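Local coordinates for protein transcriptional regulator ZitR (PDB 6FI9) that represses the zit operon in the presence of zinc by binding, as a homodimer, two palindromic operator sites in the zit promoter, at residues Q38-I41 / L42-A46; L95-K98 / A99-V102; A107-H110 / E111-L114. The protein carries 3 engineered substitutions. One frame throughout, in Å; residues are numbered along the deposited sequence.

Contact 1: Q38-I41 / L42-A46; sequences QEHI and LMILA. With ZN (zinc ion), chain J.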
loop_
_atom_site.group_PDB
_atom_site.type_symbol
_atom_site.label_atom_id
_atom_site.label_comp_id
_atom_site.label_asym_id
_atom_site.label_seq_id
_atom_site.Cartn_x
_atom_site.Cartn_y
_atom_site.Cartn_z
ATOM N N GLN A 38 -7.730 -14.722 -1.595
ATOM C CA GLN A 38 -8.350 -16.053 -1.615
ATOM C C GLN A 38 -9.704 -16.092 -0.894
ATOM O O GLN A 38 -10.663 -16.651 -1.434
ATOM C CB GLN A 38 -7.398 -17.114 -1.041
ATOM C CG GLN A 38 -6.399 -17.644 -2.056
ATOM C CD GLN A 38 -5.458 -18.639 -1.429
ATOM O OE1 GLN A 38 -4.587 -18.293 -0.622
ATOM N NE2 GLN A 38 -5.612 -19.903 -1.789
ATOM N N GLU A 39 -9.783 -15.484 0.308
ATOM C CA GLU A 39 -11.014 -15.427 1.093
ATOM C C GLU A 39 -12.030 -14.502 0.440
ATOM O O GLU A 39 -13.223 -14.804 0.443
ATOM C CB GLU A 39 -10.725 -15.012 2.540
ATOM C CG GLU A 39 -10.372 -16.196 3.424
ATOM C CD GLU A 39 -10.189 -15.906 4.901
ATOM O OE1 GLU A 39 -11.032 -15.183 5.481
ATOM O OE2 GLU A 39 -9.211 -16.427 5.487
ATOM N N HIS A 40 -11.545 -13.403 -0.162
ATOM C CA HIS A 40 -12.393 -12.434 -0.850
ATOM C C HIS A 40 -13.026 -13.021 -2.115
ATOM O O HIS A 40 -14.167 -12.680 -2.430
ATOM C CB HIS A 40 -11.635 -11.127 -1.140
ATOM C CG HIS A 40 -12.517 -10.036 -1.661
ATOM N ND1 HIS A 40 -13.443 -9.410 -0.848
ATOM C CD2 HIS A 40 -12.613 -9.527 -2.909
ATOM C CE1 HIS A 40 -14.066 -8.539 -1.623
ATOM N NE2 HIS A 40 -13.600 -8.574 -2.872
ATOM N N ILE A 41 -12.302 -13.920 -2.821
ATOM C CA ILE A 41 -12.814 -14.594 -4.019
ATOM C C ILE A 41 -14.063 -15.409 -3.628
ATOM O O ILE A 41 -15.068 -15.362 -4.336
ATOM C CB ILE A 41 -11.709 -15.432 -4.732
ATOM C CG1 ILE A 41 -10.638 -14.515 -5.352
ATOM C CG2 ILE A 41 -12.294 -16.350 -5.813
ATOM C CD1 ILE A 41 -9.227 -15.116 -5.473
ATOM N N LEU A 42 -14.014 -16.087 -2.462
ATOM C CA LEU A 42 -15.125 -16.880 -1.922
ATOM C C LEU A 42 -16.329 -16.000 -1.570
ATOM O O LEU A 42 -17.470 -16.426 -1.747
ATOM C CB LEU A 42 -14.682 -17.674 -0.678
ATOM C CG LEU A 42 -13.532 -18.667 -0.843
ATOM C CD1 LEU A 42 -12.937 -19.025 0.504
ATOM C CD2 LEU A 42 -13.983 -19.923 -1.572
ATOM N N MET A 43 -16.063 -14.775 -1.082
ATOM C CA MET A 43 -17.068 -13.789 -0.688
ATOM C C MET A 43 -17.923 -13.323 -1.881
ATOM O O MET A 43 -19.151 -13.336 -1.776
ATOM C CB MET A 43 -16.386 -12.608 0.026
ATOM C CG MET A 43 -17.338 -11.599 0.609
ATOM S SD MET A 43 -16.451 -10.128 1.159
ATOM C CE MET A 43 -17.768 -8.947 1.077
ATOM N N ILE A 44 -17.274 -12.925 -3.005
ATOM C CA ILE A 44 -17.949 -12.455 -4.229
ATOM C C ILE A 44 -18.662 -13.596 -4.969
ATOM O O ILE A 44 -19.658 -13.349 -5.649
ATOM C CB ILE A 44 -17.032 -11.625 -5.180
ATOM C CG1 ILE A 44 -15.754 -12.389 -5.591
ATOM C CG2 ILE A 44 -16.706 -10.257 -4.578
ATOM C CD1 ILE A 44 -15.283 -12.115 -7.006
ATOM N N LEU A 45 -18.153 -14.838 -4.828
ATOM C CA LEU A 45 -18.737 -16.036 -5.441
ATOM C C LEU A 45 -19.981 -16.527 -4.691
ATOM O O LEU A 45 -20.811 -17.224 -5.279
ATOM C CB LEU A 45 -17.701 -17.170 -5.553
ATOM C CG LEU A 45 -16.700 -17.069 -6.702
ATOM C CD1 LEU A 45 -15.562 -18.031 -6.506
ATOM C CD2 LEU A 45 -17.358 -17.340 -8.038
ATOM N N ALA A 46 -20.102 -16.164 -3.398
ATOM C CA ALA A 46 -21.225 -16.532 -2.536
ATOM C C ALA A 46 -22.513 -15.834 -2.978
ATOM O O ALA A 46 -23.545 -16.494 -3.113
ATOM C CB ALA A 46 -20.907 -16.183 -1.090
HETATM ZN ZN ZN J . -11.832 -13.702 7.104
#

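Contact 2: L95-K98 / A99-V102; sequences LTEK and AIPV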
loop_
_atom_site.group_PDB
_atom_site.type_symbol
_atom_site.label_atom_id
_atom_site.label_comp_id
_atom_site.label_asym_id
_atom_site.label_seq_id
_atom_site.Cartn_x
_atom_site.Cartn_y
_atom_site.Cartn_z
ATOM N N LEU A 95 -19.758 -21.886 -5.610
ATOM C CA LEU A 95 -19.291 -22.063 -4.238
ATOM C C LEU A 95 -19.817 -23.370 -3.637
ATOM O O LEU A 95 -20.994 -23.700 -3.811
ATOM C CB LEU A 95 -19.714 -20.854 -3.380
ATOM C CG LEU A 95 -18.836 -20.535 -2.180
ATOM C CD1 LEU A 95 -17.619 -19.727 -2.592
ATOM C CD2 LEU A 95 -19.615 -19.780 -1.127
ATOM N N THR A 96 -18.942 -24.113 -2.938
ATOM C CA THR A 96 -19.312 -25.373 -2.282
ATOM C C THR A 96 -19.869 -25.088 -0.876
ATOM O O THR A 96 -19.846 -23.937 -0.431
ATOM C CB THR A 96 -18.130 -26.370 -2.264
ATOM O OG1 THR A 96 -17.098 -25.891 -1.400
ATOM C CG2 THR A 96 -17.576 -26.671 -3.653
ATOM N N GLU A 97 -20.359 -26.133 -0.177
ATOM C CA GLU A 97 -20.906 -26.008 1.177
ATOM C C GLU A 97 -19.804 -25.790 2.209
ATOM O O GLU A 97 -20.065 -25.224 3.271
ATOM C CB GLU A 97 -21.772 -27.223 1.545
ATOM C CG GLU A 97 -22.986 -27.432 0.650
ATOM C CD GLU A 97 -24.093 -26.398 0.747
ATOM O OE1 GLU A 97 -24.664 -26.235 1.850
ATOM O OE2 GLU A 97 -24.398 -25.758 -0.286
ATOM N N LYS A 98 -18.571 -26.230 1.879
ATOM C CA LYS A 98 -17.364 -26.115 2.704
ATOM C C LYS A 98 -16.892 -24.656 2.806
ATOM O O LYS A 98 -16.334 -24.263 3.834
ATOM C CB LYS A 98 -16.239 -26.980 2.102
ATOM C CG LYS A 98 -15.133 -27.361 3.077
ATOM C CD LYS A 98 -13.760 -27.096 2.486
ATOM C CE LYS A 98 -12.650 -27.348 3.479
ATOM N NZ LYS A 98 -11.360 -26.748 3.039
ATOM N N ALA A 99 -17.100 -23.869 1.731
ATOM C CA ALA A 99 -16.682 -22.477 1.634
ATOM C C ALA A 99 -17.664 -21.463 2.219
ATOM O O ALA A 99 -17.230 -20.383 2.617
ATOM C CB ALA A 99 -16.382 -22.137 0.191
ATOM N N ILE A 100 -18.972 -21.808 2.285
ATOM C CA ILE A 100 -20.069 -20.953 2.779
ATOM C C ILE A 100 -19.715 -20.228 4.123
ATOM O O ILE A 100 -19.853 -19.004 4.140
ATOM C CB ILE A 100 -21.436 -21.711 2.826
ATOM C CG1 ILE A 100 -21.967 -21.945 1.388
ATOM C CG2 ILE A 100 -22.488 -20.979 3.688
ATOM C CD1 ILE A 100 -23.137 -22.934 1.237
ATOM N N PRO A 101 -19.225 -20.878 5.215
ATOM C CA PRO A 101 -18.909 -20.106 6.435
ATOM C C PRO A 101 -17.720 -19.152 6.301
ATOM O O PRO A 101 -17.693 -18.126 6.984
ATOM C CB PRO A 101 -18.648 -21.188 7.494
ATOM C CG PRO A 101 -19.172 -22.463 6.906
ATOM C CD PRO A 101 -18.981 -22.319 5.436
ATOM N N VAL A 102 -16.749 -19.488 5.423
ATOM C CA VAL A 102 -15.535 -18.696 5.162
ATOM C C VAL A 102 -15.899 -17.373 4.480
ATOM O O VAL A 102 -15.373 -16.322 4.858
ATOM C CB VAL A 102 -14.464 -19.485 4.360
ATOM C CG1 VAL A 102 -13.109 -18.778 4.403
ATOM C CG2 VAL A 102 -14.337 -20.925 4.860
#

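Contact 3: A107-H110 / E111-L114; sequences AAHH and EKTL. With ZN (zinc ion), chain I.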
loop_
_atom_site.group_PDB
_atom_site.type_symbol
_atom_site.label_atom_id
_atom_site.label_comp_id
_atom_site.label_asym_id
_atom_site.label_seq_id
_atom_site.Cartn_x
_atom_site.Cartn_y
_atom_site.Cartn_z
ATOM N N ALA A 107 -17.168 -11.384 4.758
ATOM C CA ALA A 107 -18.207 -10.368 4.602
ATOM C C ALA A 107 -18.449 -9.648 5.936
ATOM O O ALA A 107 -18.740 -8.450 5.956
ATOM C CB ALA A 107 -19.489 -11.015 4.109
ATOM N N ALA A 108 -18.297 -10.385 7.043
ATOM C CA ALA A 108 -18.423 -9.864 8.396
ATOM C C ALA A 108 -17.165 -9.058 8.762
ATOM O O ALA A 108 -17.286 -8.032 9.429
ATOM C CB ALA A 108 -18.625 -11.007 9.375
ATOM N N HIS A 109 -15.973 -9.512 8.298
ATOM C CA HIS A 109 -14.667 -8.877 8.513
ATOM C C HIS A 109 -14.572 -7.550 7.750
ATOM O O HIS A 109 -13.872 -6.643 8.193
ATOM C CB HIS A 109 -13.529 -9.834 8.113
ATOM C CG HIS A 109 -12.167 -9.462 8.620
ATOM N ND1 HIS A 109 -11.030 -10.076 8.130
ATOM C CD2 HIS A 109 -11.798 -8.569 9.573
ATOM C CE1 HIS A 109 -10.012 -9.530 8.780
ATOM N NE2 HIS A 109 -10.425 -8.618 9.657
ATOM N N HIS A 110 -15.295 -7.428 6.623
ATOM C CA HIS A 110 -15.367 -6.202 5.829
ATOM C C HIS A 110 -16.279 -5.180 6.504
ATOM O O HIS A 110 -15.944 -3.991 6.536
ATOM C CB HIS A 110 -15.844 -6.493 4.402
ATOM C CG HIS A 110 -14.722 -6.603 3.420
ATOM N ND1 HIS A 110 -13.987 -5.491 3.036
ATOM C CD2 HIS A 110 -14.243 -7.689 2.771
ATOM C CE1 HIS A 110 -13.091 -5.937 2.172
ATOM N NE2 HIS A 110 -13.204 -7.255 1.985
ATOM N N GLU A 111 -17.423 -5.643 7.058
ATOM C CA GLU A 111 -18.366 -4.784 7.766
ATOM C C GLU A 111 -17.806 -4.384 9.127
ATOM O O GLU A 111 -18.170 -3.328 9.632
ATOM C CB GLU A 111 -19.740 -5.440 7.895
ATOM C CG GLU A 111 -20.864 -4.420 7.994
ATOM C CD GLU A 111 -22.248 -4.956 7.690
ATOM O OE1 GLU A 111 -22.840 -5.606 8.583
ATOM O OE2 GLU A 111 -22.748 -4.720 6.565
ATOM N N LYS A 112 -16.898 -5.212 9.695
ATOM C CA LYS A 112 -16.195 -4.976 10.964
ATOM C C LYS A 112 -15.238 -3.784 10.780
ATOM O O LYS A 112 -15.179 -2.898 11.640
ATOM C CB LYS A 112 -15.390 -6.230 11.368
ATOM C CG LYS A 112 -15.179 -6.390 12.877
ATOM C CD LYS A 112 -13.973 -7.279 13.227
ATOM C CE LYS A 112 -14.261 -8.764 13.203
ATOM N NZ LYS A 112 -13.003 -9.558 13.231
ATOM N N THR A 113 -14.531 -3.757 9.625
ATOM C CA THR A 113 -13.566 -2.734 9.229
ATOM C C THR A 113 -14.276 -1.409 8.983
ATOM O O THR A 113 -13.814 -0.370 9.448
ATOM C CB THR A 113 -12.753 -3.237 8.028
ATOM O OG1 THR A 113 -12.188 -4.498 8.368
ATOM C CG2 THR A 113 -11.637 -2.290 7.624
ATOM N N LEU A 114 -15.405 -1.447 8.267
ATOM C CA LEU A 114 -16.197 -0.260 7.972
ATOM C C LEU A 114 -16.777 0.339 9.245
ATOM O O LEU A 114 -16.790 1.560 9.386
ATOM C CB LEU A 114 -17.313 -0.597 6.984
ATOM C CG LEU A 114 -16.936 -0.599 5.516
ATOM C CD1 LEU A 114 -17.830 -1.520 4.740
ATOM C CD2 LEU A 114 -17.050 0.777 4.933
HETATM ZN ZN ZN I . -11.941 -8.645 1.400
#

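Contact 1: Q38-I41 / L42-A46
With CG anti to the backbone N in both His40 (chi1 -172°) and Met43 (chi1 -174°), the two side chains leave the helix close together, and the methionine sulfur approaches the imidazole obliquely. SD lies 3.7 Å from His40 ND1. The sulfur is 4.6 Å from the ring centroid, 63° off the ring normal, a sulfur-aromatic contact. Ile44, the residue after Met43, comes to the other ring nitrogen: its CG2 is 3.9 Å from His40 NE2, the two side chains crossing at about a right angle. Backbone evidence places all this on one helix, 36-47 of the MarR-type winged helix-turn-helix protein, since Met43 N, Ile44 N and Leu45 N each bond to the carbonyl oxygen four residues back; Ile44 N to His40 O measures 3.2 Å. Ile41 and Leu45 run next to each other in a common direction, with Ile41 CG2 3.7 Å from Leu45 CD1, and Ile41 packs on Ile55 and Leu59 of helix 52-59. Glu39, extended beyond CG, binds a zinc ion through OE1 at 2.3 Å. Glu105 OE1 binds the same ion, and Cys28 is the third residue of the site. His40 belongs to a second zinc site, with Glu22, His106 and His110.

Contact 2: L95-K98 / A99-V102
From Leu95, still extended (psi 136°), the backbone turns between Thr96 and Ala99 into helical values, Glu97 already having a psi of -24°. This is where the chain leaves the wing of the winged helix-turn-helix domain: strand 92-95, the second strand of the wing hairpin, passes into helix 100-122. The turn is held loosely by its own backbone, for the bond from Ala99 N to Thr96 O is weak at 3.5 Å. Thr96 is also tied to the chain just before strand 79-82, its OG1 hydrogen-bonding to Leu78 O and Glu77 O. Leu95 spans the bend on the side that faces helix 36-47. Its CG, anti to the backbone N at chi1 -153°, sits 3.8 Å from Ala99 CB, while the CD2 branch comes within 4.1 Å of Ile100 CG1. Both Leu95 and Ala99 also pack on Leu42 of helix 36-47, so this bend rests against the body of the domain. The solvent-exposed Glu97 chain bends at chi2 and runs alongside Ile100 in the same direction. Lys98 turns its amino end to Gln76 O, to which NZ is hydrogen-bonded. The Ile100 side chain lies against the bend at two points: CG1 is 3.4 Å from Thr96 O, and CD1 ends 3.4 Å from Glu97 OE2.

Contact 3: A107-H110 / E111-L114
The His109 ring has Lys112 and Thr113 beside it, both set obliquely: Lys112 NZ, at the end of a chain that bends at chi3, is 4.0 Å from His109 CD2, and Thr113 OG1 lies 4.3 Å from the same carbon. Next to it in sequence, the His110 ring turns to another side of the helix and offers NE2 to a zinc ion at 2.0 Å; His110 ND1 is 4.1 Å from the metal, which identifies NE2 as the ligand. The His106 ring meets that of His110 with the planes at about 75°, the His40 ring at about 60°. Glu22 OE1 and His106 NE2 bind the same ion, and His40 also belongs to the site; helix 100-122, the long helix of the MarR-type fold, supplies two of its residues, His106 and His110, one turn apart. Ordinary helical bonds join Glu111, Lys112, Thr113 and Leu114 to the carbonyls four residues earlier, from Ala107 to His110. His109 O is gripped twice: Thr113 N reaches it from above the carbonyl plane at 3.3 Å, whereas Thr113 OG1 donates nearly along the C=O axis (163°) at 2.7 Å. Arg3 of the second subunit packs on Glu111 and Leu114, and Glu7 of that subunit packs on His110.

From the N terminus the three contacts follow in series; none nests or crosses, and each is local, so none closes a long loop. Contact 1 lies within helix 36-47, contact 2 joins strand 92-95 of the wing to helix 100-122, and contact 3 falls further along that helix. Helix 36-47 touches both later contacts. Toward contact 2 the packing is apolar, with Leu42 CD2 3.7 Å from Ala99 CB. Toward contact 3 two zinc-site residues meet, His40 ND1 3.6 Å from His110 NE2, with Met43 packed beside them. Contacts 2 and 3 do not touch, their nearest atoms being about 5 Å apart, yet they share helix 100-122, which thus links the wing to the metal sites.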